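Local coordinates for archaeal flagellar ATP-binding protein FlaH (Methanocaldococcus jannaschii DSM 2661, PDB 4WIA) that probably binds ATP and magnesium as a KaiC-like P-loop ATPase and serves as a component of the archaellum, the archaeal flagellum, at residues I9-D14 with L77-N82; N54-T59 with E120-I125; M182-E187 with N197-L202. One frame throughout, in Å; residues are numbered along the deposited sequence.

The three contacts illustrate how chemistry follows place within a single fold. Contacts 2 and 3 join neighbouring strands of the same mixed sheet on opposite sides of the chain's centre: contact 2 is a buried parallel pair begun by a serine-aspartate exchange, contact 3 a partly buried antiparallel hairpin knitted by backbone bonds. Contact 1 joins two loops instead, and although also buried it depends on an arginine, a carbonyl and a sulfate ion. Contacts 1 and 2 touch, N54 ND2 lying 3.1 Å from D10 O in a probable hydrogen bond, and both border other subunits. Contact 3 stands apart, about 9 Å from contact 1 between nearest atoms, beside the presumed nucleotide site.

Contact 1: I9-D14 with L77-N82; sequences IDLSRD and LNYSIN. With SO4 (sulfate ion), chain D; SO4 (sulfate ion), chain G.
R13 reaches across to the backbone carbonyl of N78, and this grip carries most of the contact between I9-D14 and L77-N82. R13 NH1 donates to N78 O at 3.0 Å, standing above the carbonyl plane by 52°, and NH2 adds a weak bond to the same oxygen. CE1 of Y79 comes over one face of the R13 guanidinium, 3.7 Å from NH1, but the planes are 41° apart, which makes this an oblique approach and no flat stack. L11 adds a looser apolar touch, its CD1 4.4 Å from Y79 CE1. A water completes the first shell: it donates to D14 OD2 and accepts from Y79 OH.

What fixes the guanidinium is a sulfate ion, probably from the crystallisation liquor. R13 NE bonds its O2 at 2.9 Å and NH2 its O3 at 2.7 Å, while the amides of S12 and R13 hold the same ion from the backbone. The R13 chain bends at chi3 (74°), which brings NE to the sulfate. The second subunit contributes K84 and R55 to this anion, which therefore sits at a subunit boundary and probably offsets part of the local positive charge.

The acceptor is positioned as well, for N78 forms, with positive phi, the Schellman motif that ends helix 67-76. Three further bonds tie the contact to one neighbouring part of the chain: N78 OD1 to K222 NZ, R13 NH1 to I223 O, and I225 N to the Y79 hydroxyl. Around these loops, helix 40-53 lies against both segments, with R46 salt-bridged to D14 and Y49 meeting the Y79 ring, while M74 of helix 67-76 packs on Y79 and I81 occupies the N-cap position of helix 82-87.

Contact 2: N54-T59 with E120-I125; sequences NRYSVT and EKDVII. With SO4 (sulfate ion), chain J.
S57 and D122 exchange hydrogen bonds in both directions just before their strands pair. The amide of S57 donates to D122 OD2 at 2.9 Å, nearly straight. It meets the carboxylate on its anti side, 34° out of plane. In return D122 N donates to S57 OG, also at 2.9 Å; chi1 of S57 (54°) places that hydroxyl between its own backbone N and carbonyl carbon. A weak bond from OG to OD2 closes the exchange. The same carboxylate oxygen lies at the edge of the Y56 ring, the two planes almost perpendicular.

Regular parallel pairing follows: T59 N bonds V123 O at 2.8 Å and I125 N bonds T59 O at 2.8 Å. V58 and V123 lie side by side, CG2 of V58 4.1 Å from CB of V123, and both pack on F51 of helix 40-53. T59 OG1, bonded to F118 O, lies beside the K121 chain, whose NZ goes on to G88 O.

With the S57 amide bonded to OD2 and its hydroxyl adding a weak bond, the negative charge of D122 is probably stabilised where the strands begin.

Contact 3: M182-E187 with N197-L202; sequences MLIRTE and NLAKIL
L183 and L202 cross obliquely at one end of this antiparallel hairpin, CD2 of L183 3.7 Å from CD1 of L202. The same L202 methyl also rests on the root of R185, 3.8 Å from its CB, and so lies between two residues of the facing strand. On the opposite surface of the sheet a second oblique crossing forms: the selenomethionine at M182, extended beyond CG, brings CE to 3.7 Å from I201 CD1. Next to it I184 turns a branch diagonally rather than straight across. Its CG2, anti to the backbone N, meets A199 CB at 3.9 Å, while CG1 stands somewhat farther from CG1 of its direct partner I201.

The backbone ladder sets these meetings. I184 with I201 and T186 with A199 are non-hydrogen-bonded pairs, close enough for CA-H...O contacts; R185 with K200 and E187 with L198 are hydrogen-bonded pairs. R185 N donates to K200 O at 2.8 Å, and K200 N returns a bond to R185 O that is almost straight, 176° at the hydrogen. The segments run at 153° to each other, and L202 N to L183 O extends the pairing by one more bond.

The two faces differ in character. R185, E187, L198 and K200 share one face, where the long polar ends lead away from the partner strand. I184, T186, A199 and I201 share the other, and I30 and I32 of strand 29-33 pack against I184 and T186. There T186 OG1 bonds T38 OG1 and N197 ND2 bonds T38 O, T38 being an ATP-binding residue by similarity. A mostly apolar face thus carries two polar groups directed at the P-loop, consistent with the hairpin helping to position it.

Contact 1: I9-D14 with L77-N82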
loop_
_atom_site.group_PDB
_atom_site.type_symbol
_atom_site.label_atom_id
_atom_site.label_comp_id
_atom_site.label_asym_id
_atom_site.label_seq_id
_atom_site.Cartn_x
_atom_site.Cartn_y
_atom_site.Cartn_z
ATOM N N ILE A 9 6.079 -5.256 -7.150
ATOM C CA ILE A 9 5.235 -4.817 -8.216
ATOM C C ILE A 9 3.767 -5.311 -8.016
ATOM O O ILE A 9 2.947 -5.191 -8.940
ATOM C CB ILE A 9 5.745 -5.336 -9.575
ATOM C CG1 ILE A 9 5.926 -6.844 -9.536
ATOM C CG2 ILE A 9 7.060 -4.690 -9.933
ATOM C CD1 ILE A 9 5.340 -7.565 -10.719
ATOM N N ASP A 10 3.450 -5.770 -6.820
ATOM C CA ASP A 10 2.192 -6.428 -6.545
ATOM C C ASP A 10 0.962 -5.604 -6.810
ATOM O O ASP A 10 0.857 -4.520 -6.338
ATOM C CB ASP A 10 2.116 -6.749 -5.067
ATOM C CG ASP A 10 3.325 -7.413 -4.540
ATOM O OD1 ASP A 10 4.410 -7.317 -5.082
ATOM O OD2 ASP A 10 3.188 -8.034 -3.524
ATOM N N LEU A 11 -0.004 -6.190 -7.488
ATOM C CA LEU A 11 -1.345 -5.668 -7.570
ATOM C C LEU A 11 -2.390 -6.711 -7.236
ATOM O O LEU A 11 -2.203 -7.911 -7.459
ATOM C CB LEU A 11 -1.586 -5.190 -9.006
ATOM C CG LEU A 11 -0.649 -4.139 -9.570
ATOM C CD1 LEU A 11 -1.051 -3.811 -10.985
ATOM C CD2 LEU A 11 -0.702 -2.868 -8.757
ATOM N N SER A 12 -3.540 -6.254 -6.755
ATOM C CA SER A 12 -4.609 -7.151 -6.465
ATOM C C SER A 12 -5.059 -7.920 -7.711
ATOM O O SER A 12 -5.406 -9.088 -7.621
ATOM C CB SER A 12 -5.806 -6.408 -5.879
ATOM O OG SER A 12 -5.581 -5.923 -4.575
ATOM N N ARG A 13 -5.091 -7.246 -8.840
ATOM C CA ARG A 13 -5.788 -7.718 -10.006
ATOM C C ARG A 13 -5.052 -8.781 -10.765
ATOM O O ARG A 13 -5.614 -9.384 -11.644
ATOM C CB ARG A 13 -6.039 -6.574 -10.959
ATOM C CG ARG A 13 -4.813 -6.133 -11.761
ATOM C CD ARG A 13 -5.123 -4.885 -12.550
ATOM N NE ARG A 13 -5.189 -3.733 -11.658
ATOM C CZ ARG A 13 -5.531 -2.497 -12.028
ATOM N NH1 ARG A 13 -5.780 -2.224 -13.304
ATOM N NH2 ARG A 13 -5.592 -1.537 -11.134
ATOM N N ASP A 14 -3.799 -9.029 -10.484
ATOM C CA ASP A 14 -3.126 -10.096 -11.143
ATOM C C ASP A 14 -2.106 -10.719 -10.212
ATOM O O ASP A 14 -1.846 -10.225 -9.147
ATOM C CB ASP A 14 -2.483 -9.667 -12.492
ATOM C CG ASP A 14 -1.319 -8.702 -12.340
ATOM O OD1 ASP A 14 -0.407 -8.957 -11.510
ATOM O OD2 ASP A 14 -1.285 -7.680 -13.106
ATOM N N LEU A 77 -5.881 1.437 -19.650
ATOM C CA LEU A 77 -5.571 0.210 -18.943
ATOM C C LEU A 77 -5.967 0.225 -17.462
ATOM O O LEU A 77 -5.752 -0.767 -16.723
ATOM C CB LEU A 77 -4.062 -0.041 -19.028
ATOM C CG LEU A 77 -3.581 -0.153 -20.472
ATOM C CD1 LEU A 77 -2.092 -0.327 -20.537
ATOM C CD2 LEU A 77 -4.246 -1.270 -21.241
ATOM N N ASN A 78 -6.571 1.310 -17.006
ATOM C CA ASN A 78 -6.845 1.415 -15.606
ATOM C C ASN A 78 -5.609 1.317 -14.758
ATOM O O ASN A 78 -5.620 0.757 -13.671
ATOM C CB ASN A 78 -7.821 0.316 -15.204
ATOM C CG ASN A 78 -8.861 0.841 -14.274
ATOM O OD1 ASN A 78 -9.991 1.275 -14.699
ATOM N ND2 ASN A 78 -8.445 1.008 -13.039
ATOM N N TYR A 79 -4.533 1.923 -15.258
ATOM C CA TYR A 79 -3.336 2.108 -14.507
ATOM C C TYR A 79 -3.156 3.599 -14.371
ATOM O O TYR A 79 -2.056 4.104 -14.656
ATOM C CB TYR A 79 -2.098 1.596 -15.275
ATOM C CG TYR A 79 -1.971 0.126 -15.494
ATOM C CD1 TYR A 79 -2.535 -0.798 -14.608
ATOM C CD2 TYR A 79 -1.316 -0.361 -16.617
ATOM C CE1 TYR A 79 -2.394 -2.148 -14.799
ATOM C CE2 TYR A 79 -1.218 -1.727 -16.850
ATOM C CZ TYR A 79 -1.752 -2.608 -15.926
ATOM O OH TYR A 79 -1.678 -3.965 -16.148
ATOM N N SER A 80 -4.152 4.325 -13.906
ATOM C CA SER A 80 -4.060 5.755 -14.007
ATOM C C SER A 80 -2.978 6.343 -13.044
ATOM O O SER A 80 -2.787 5.905 -11.920
ATOM C CB SER A 80 -5.444 6.409 -13.897
ATOM O OG SER A 80 -5.802 6.566 -12.537
ATOM N N ILE A 81 -2.196 7.299 -13.562
ATOM C CA ILE A 81 -1.010 7.789 -12.837
ATOM C C ILE A 81 -0.947 9.314 -12.701
ATOM O O ILE A 81 0.129 9.892 -12.567
ATOM C CB ILE A 81 0.246 7.258 -13.479
ATOM C CG1 ILE A 81 0.231 7.293 -15.030
ATOM C CG2 ILE A 81 0.468 5.802 -13.010
ATOM C CD1 ILE A 81 0.073 8.636 -15.703
ATOM N N ASN A 82 -2.113 9.958 -12.693
ATOM C CA ASN A 82 -2.206 11.395 -12.596
ATOM C C ASN A 82 -1.576 11.958 -11.359
ATOM O O ASN A 82 -0.814 12.916 -11.415
ATOM C CB ASN A 82 -3.690 11.798 -12.599
ATOM C CG ASN A 82 -4.389 11.335 -13.834
ATOM O OD1 ASN A 82 -5.300 10.477 -13.797
ATOM N ND2 ASN A 82 -3.949 11.853 -14.958
HETATM S S SO4 D . -4.980 -3.161 -7.909
HETATM O O1 SO4 D . -6.289 -2.973 -7.245
HETATM O O2 SO4 D . -5.069 -4.289 -8.863
HETATM O O3 SO4 D . -4.613 -1.926 -8.637
HETATM O O4 SO4 D . -3.948 -3.457 -6.890
HETATM S S SO4 G . -5.364 9.280 -10.308
HETATM O O1 SO4 G . -4.985 8.662 -11.554
HETATM O O2 SO4 G . -5.926 8.277 -9.451
HETATM O O3 SO4 G . -6.321 10.336 -10.562
HETATM O O4 SO4 G . -4.281 9.762 -9.500
HETATM O O HOH W 1 -2.808 -6.123 -14.830
#

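Contact 2: N54-T59 with E120-I125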
loop_
_atom_site.group_PDB
_atom_site.type_symbol
_atom_site.label_atom_id
_atom_site.label_comp_id
_atom_site.label_asym_id
_atom_site.label_seq_id
_atom_site.Cartn_x
_atom_site.Cartn_y
_atom_site.Cartn_z
ATOM N N ASN A 54 3.521 0.471 -5.124
ATOM C CA ASN A 54 4.260 -0.028 -3.975
ATOM C C ASN A 54 5.315 0.945 -3.427
ATOM O O ASN A 54 6.213 0.531 -2.732
ATOM C CB ASN A 54 4.860 -1.387 -4.319
ATOM C CG ASN A 54 3.787 -2.447 -4.354
ATOM O OD1 ASN A 54 3.480 -3.010 -3.350
ATOM N ND2 ASN A 54 3.233 -2.722 -5.517
ATOM N N ARG A 55 5.168 2.224 -3.761
ATOM C CA ARG A 55 5.929 3.338 -3.149
ATOM C C ARG A 55 7.362 3.456 -3.668
ATOM O O ARG A 55 8.205 4.035 -3.007
ATOM C CB ARG A 55 5.931 3.267 -1.623
ATOM C CG ARG A 55 4.546 3.103 -0.990
ATOM C CD ARG A 55 3.681 4.313 -1.285
ATOM N NE ARG A 55 2.328 4.075 -0.870
ATOM C CZ ARG A 55 1.341 4.973 -0.857
ATOM N NH1 ARG A 55 0.133 4.577 -0.494
ATOM N NH2 ARG A 55 1.530 6.244 -1.126
ATOM N N TYR A 56 7.596 2.946 -4.872
ATOM C CA TYR A 56 8.799 3.277 -5.640
ATOM C C TYR A 56 8.558 4.479 -6.613
ATOM O O TYR A 56 7.430 4.853 -6.892
ATOM C CB TYR A 56 9.292 2.071 -6.414
ATOM C CG TYR A 56 9.564 0.867 -5.535
ATOM C CD1 TYR A 56 10.790 0.712 -4.916
ATOM C CD2 TYR A 56 8.583 -0.098 -5.301
ATOM C CE1 TYR A 56 11.062 -0.360 -4.103
ATOM C CE2 TYR A 56 8.830 -1.181 -4.484
ATOM C CZ TYR A 56 10.059 -1.308 -3.890
ATOM O OH TYR A 56 10.357 -2.348 -3.129
ATOM N N SER A 57 9.645 5.121 -7.040
ATOM C CA SER A 57 9.563 6.187 -7.994
ATOM C C SER A 57 10.022 5.644 -9.339
ATOM O O SER A 57 10.803 4.731 -9.375
ATOM C CB SER A 57 10.441 7.344 -7.580
ATOM O OG SER A 57 11.792 6.927 -7.356
ATOM N N VAL A 58 9.480 6.187 -10.428
ATOM C CA VAL A 58 9.774 5.716 -11.735
ATOM C C VAL A 58 10.060 6.901 -12.671
ATOM O O VAL A 58 9.350 7.908 -12.630
ATOM C CB VAL A 58 8.579 4.920 -12.286
ATOM C CG1 VAL A 58 8.842 4.484 -13.712
ATOM C CG2 VAL A 58 8.315 3.695 -11.433
ATOM N N THR A 59 11.052 6.739 -13.539
ATOM C CA THR A 59 11.205 7.546 -14.701
ATOM C C THR A 59 10.823 6.730 -15.921
ATOM O O THR A 59 11.330 5.605 -16.111
ATOM C CB THR A 59 12.664 7.994 -14.888
ATOM O OG1 THR A 59 13.008 8.883 -13.828
ATOM C CG2 THR A 59 12.865 8.759 -16.234
ATOM N N GLU A 120 17.537 9.943 -10.474
ATOM C CA GLU A 120 17.118 10.109 -9.079
ATOM C C GLU A 120 15.993 9.133 -8.720
ATOM O O GLU A 120 15.753 8.909 -7.573
ATOM C CB GLU A 120 16.628 11.533 -8.810
ATOM C CG GLU A 120 17.574 12.659 -9.246
ATOM C CD GLU A 120 16.908 14.018 -9.041
ATOM O OE1 GLU A 120 17.470 14.851 -8.325
ATOM O OE2 GLU A 120 15.791 14.224 -9.561
ATOM N N LYS A 121 15.328 8.515 -9.681
ATOM C CA LYS A 121 14.229 7.601 -9.352
ATOM C C LYS A 121 14.718 6.194 -9.176
ATOM O O LYS A 121 15.885 5.911 -9.497
ATOM C CB LYS A 121 13.151 7.630 -10.443
ATOM C CG LYS A 121 12.649 9.002 -10.811
ATOM C CD LYS A 121 12.278 9.800 -9.587
ATOM C CE LYS A 121 11.428 10.986 -9.986
ATOM N NZ LYS A 121 11.285 11.919 -8.836
ATOM N N ASP A 122 13.850 5.312 -8.613
ATOM C CA ASP A 122 14.240 3.926 -8.300
ATOM C C ASP A 122 14.321 3.125 -9.549
ATOM O O ASP A 122 15.147 2.235 -9.666
ATOM C CB ASP A 122 13.274 3.261 -7.343
ATOM C CG ASP A 122 13.133 4.012 -6.042
ATOM O OD1 ASP A 122 14.179 4.421 -5.474
ATOM O OD2 ASP A 122 11.972 4.236 -5.628
ATOM N N VAL A 123 13.512 3.451 -10.522
ATOM C CA VAL A 123 13.360 2.615 -11.679
ATOM C C VAL A 123 13.379 3.505 -12.869
ATOM O O VAL A 123 12.635 4.479 -12.889
ATOM C CB VAL A 123 11.986 1.884 -11.644
ATOM C CG1 VAL A 123 11.789 1.034 -12.879
ATOM C CG2 VAL A 123 11.877 0.989 -10.406
ATOM N N ILE A 124 14.152 3.143 -13.895
ATOM C CA ILE A 124 14.194 3.940 -15.104
ATOM C C ILE A 124 13.871 3.106 -16.309
ATOM O O ILE A 124 14.521 2.106 -16.573
ATOM C CB ILE A 124 15.592 4.583 -15.284
ATOM C CG1 ILE A 124 15.958 5.412 -14.032
ATOM C CG2 ILE A 124 15.620 5.464 -16.510
ATOM C CD1 ILE A 124 16.771 4.660 -13.015
ATOM N N ILE A 125 12.888 3.556 -17.092
ATOM C CA ILE A 125 12.409 2.775 -18.223
ATOM C C ILE A 125 12.738 3.511 -19.540
ATOM O O ILE A 125 12.347 4.656 -19.657
ATOM C CB ILE A 125 10.899 2.599 -18.076
ATOM C CG1 ILE A 125 10.601 1.759 -16.829
ATOM C CG2 ILE A 125 10.305 1.921 -19.290
ATOM C CD1 ILE A 125 9.150 1.588 -16.432
HETATM S S SO4 J . 3.104 8.836 -2.946
HETATM O O1 SO4 J . 2.263 9.551 -1.931
HETATM O O2 SO4 J . 3.461 7.469 -2.426
HETATM O O3 SO4 J . 2.601 8.650 -4.293
HETATM O O4 SO4 J . 4.364 9.673 -3.010
#

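Contact 3: M182-E187 with N197-L202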
loop_
_atom_site.group_PDB
_atom_site.type_symbol
_atom_site.label_atom_id
_atom_site.label_comp_id
_atom_site.label_asym_id
_atom_site.label_seq_id
_atom_site.Cartn_x
_atom_site.Cartn_y
_atom_site.Cartn_z
HETATM N N MSE A 182 17.998 -9.594 -16.796
HETATM C CA MSE A 182 16.761 -10.261 -17.084
HETATM C C MSE A 182 16.435 -10.009 -18.528
HETATM O O MSE A 182 16.285 -8.887 -18.940
HETATM C CB MSE A 182 15.667 -9.734 -16.171
HETATM C CG MSE A 182 14.363 -10.504 -16.370
HETATM SE SE MSE A 182 13.021 -9.746 -15.193
HETATM C CE MSE A 182 11.741 -11.198 -15.234
ATOM N N LEU A 183 16.302 -11.061 -19.311
ATOM C CA LEU A 183 15.932 -10.937 -20.686
ATOM C C LEU A 183 14.572 -11.584 -20.980
ATOM O O LEU A 183 14.369 -12.772 -20.737
ATOM C CB LEU A 183 16.973 -11.593 -21.554
ATOM C CG LEU A 183 16.686 -11.546 -23.063
ATOM C CD1 LEU A 183 16.834 -10.131 -23.645
ATOM C CD2 LEU A 183 17.586 -12.535 -23.821
ATOM N N ILE A 184 13.669 -10.794 -21.534
ATOM C CA ILE A 184 12.345 -11.219 -21.816
ATOM C C ILE A 184 12.077 -10.990 -23.275
ATOM O O ILE A 184 12.238 -9.867 -23.783
ATOM C CB ILE A 184 11.309 -10.404 -21.034
ATOM C CG1 ILE A 184 11.593 -10.486 -19.556
ATOM C CG2 ILE A 184 9.920 -10.925 -21.337
ATOM C CD1 ILE A 184 10.745 -9.526 -18.729
ATOM N N ARG A 185 11.626 -12.031 -23.957
ATOM C CA ARG A 185 11.245 -11.912 -25.356
ATOM C C ARG A 185 9.747 -12.012 -25.535
ATOM O O ARG A 185 9.124 -12.945 -25.027
ATOM C CB ARG A 185 11.967 -12.974 -26.191
ATOM C CG ARG A 185 11.507 -13.057 -27.634
ATOM C CD ARG A 185 12.473 -13.844 -28.473
ATOM N NE ARG A 185 11.831 -14.385 -29.659
ATOM C CZ ARG A 185 11.764 -13.784 -30.856
ATOM N NH1 ARG A 185 12.313 -12.587 -31.088
ATOM N NH2 ARG A 185 11.136 -14.402 -31.852
ATOM N N THR A 186 9.182 -11.067 -26.279
ATOM C CA THR A 186 7.745 -11.009 -26.520
ATOM C C THR A 186 7.385 -11.388 -27.951
ATOM O O THR A 186 8.117 -11.046 -28.864
ATOM C CB THR A 186 7.173 -9.625 -26.215
ATOM O OG1 THR A 186 7.860 -8.633 -26.957
ATOM C CG2 THR A 186 7.330 -9.313 -24.766
ATOM N N GLU A 187 6.266 -12.111 -28.113
ATOM C CA GLU A 187 5.661 -12.413 -29.417
ATOM C C GLU A 187 4.138 -12.458 -29.325
ATOM O O GLU A 187 3.555 -12.498 -28.241
ATOM C CB GLU A 187 6.135 -13.753 -30.002
ATOM C CG GLU A 187 7.631 -13.799 -30.333
ATOM C CD GLU A 187 8.096 -14.860 -31.338
ATOM O OE1 GLU A 187 7.566 -15.085 -32.438
ATOM O OE2 GLU A 187 9.108 -15.482 -31.034
ATOM N N ASN A 197 -0.448 -12.440 -26.251
ATOM C CA ASN A 197 0.948 -12.149 -26.107
ATOM C C ASN A 197 1.642 -13.218 -25.313
ATOM O O ASN A 197 1.048 -13.810 -24.417
ATOM C CB ASN A 197 1.106 -10.857 -25.381
ATOM C CG ASN A 197 0.317 -9.757 -26.033
ATOM O OD1 ASN A 197 -0.908 -9.756 -25.968
ATOM N ND2 ASN A 197 1.006 -8.807 -26.647
ATOM N N LEU A 198 2.893 -13.494 -25.650
ATOM C CA LEU A 198 3.693 -14.358 -24.830
ATOM C C LEU A 198 4.928 -13.604 -24.497
ATOM O O LEU A 198 5.558 -13.081 -25.395
ATOM C CB LEU A 198 4.049 -15.648 -25.570
ATOM C CG LEU A 198 5.088 -16.526 -24.870
ATOM C CD1 LEU A 198 4.471 -17.231 -23.689
ATOM C CD2 LEU A 198 5.659 -17.555 -25.835
ATOM N N ALA A 199 5.262 -13.582 -23.210
ATOM C CA ALA A 199 6.507 -13.057 -22.704
ATOM C C ALA A 199 7.311 -14.213 -22.167
ATOM O O ALA A 199 6.909 -14.851 -21.211
ATOM C CB ALA A 199 6.230 -12.092 -21.612
ATOM N N LYS A 200 8.441 -14.531 -22.803
ATOM C CA LYS A 200 9.253 -15.614 -22.366
ATOM C C LYS A 200 10.530 -15.094 -21.694
ATOM O O LYS A 200 11.258 -14.257 -22.250
ATOM C CB LYS A 200 9.583 -16.472 -23.544
ATOM C CG LYS A 200 10.225 -17.780 -23.157
ATOM C CD LYS A 200 10.560 -18.571 -24.410
ATOM C CE LYS A 200 10.312 -20.050 -24.260
ATOM N NZ LYS A 200 10.128 -20.598 -25.628
ATOM N N ILE A 201 10.838 -15.637 -20.523
ATOM C CA ILE A 201 11.954 -15.151 -19.750
ATOM C C ILE A 201 13.125 -16.025 -20.137
ATOM O O ILE A 201 13.280 -17.114 -19.628
ATOM C CB ILE A 201 11.668 -15.228 -18.254
ATOM C CG1 ILE A 201 10.555 -14.238 -17.901
ATOM C CG2 ILE A 201 12.951 -14.948 -17.476
ATOM C CD1 ILE A 201 10.088 -14.245 -16.451
ATOM N N LEU A 202 13.956 -15.528 -21.042
ATOM C CA LEU A 202 15.098 -16.290 -21.529
ATOM C C LEU A 202 16.237 -16.321 -20.547
ATOM O O LEU A 202 17.024 -17.218 -20.586
ATOM C CB LEU A 202 15.591 -15.717 -22.828
ATOM C CG LEU A 202 14.560 -15.646 -23.935
ATOM C CD1 LEU A 202 15.127 -14.896 -25.131
ATOM C CD2 LEU A 202 14.124 -17.035 -24.328
#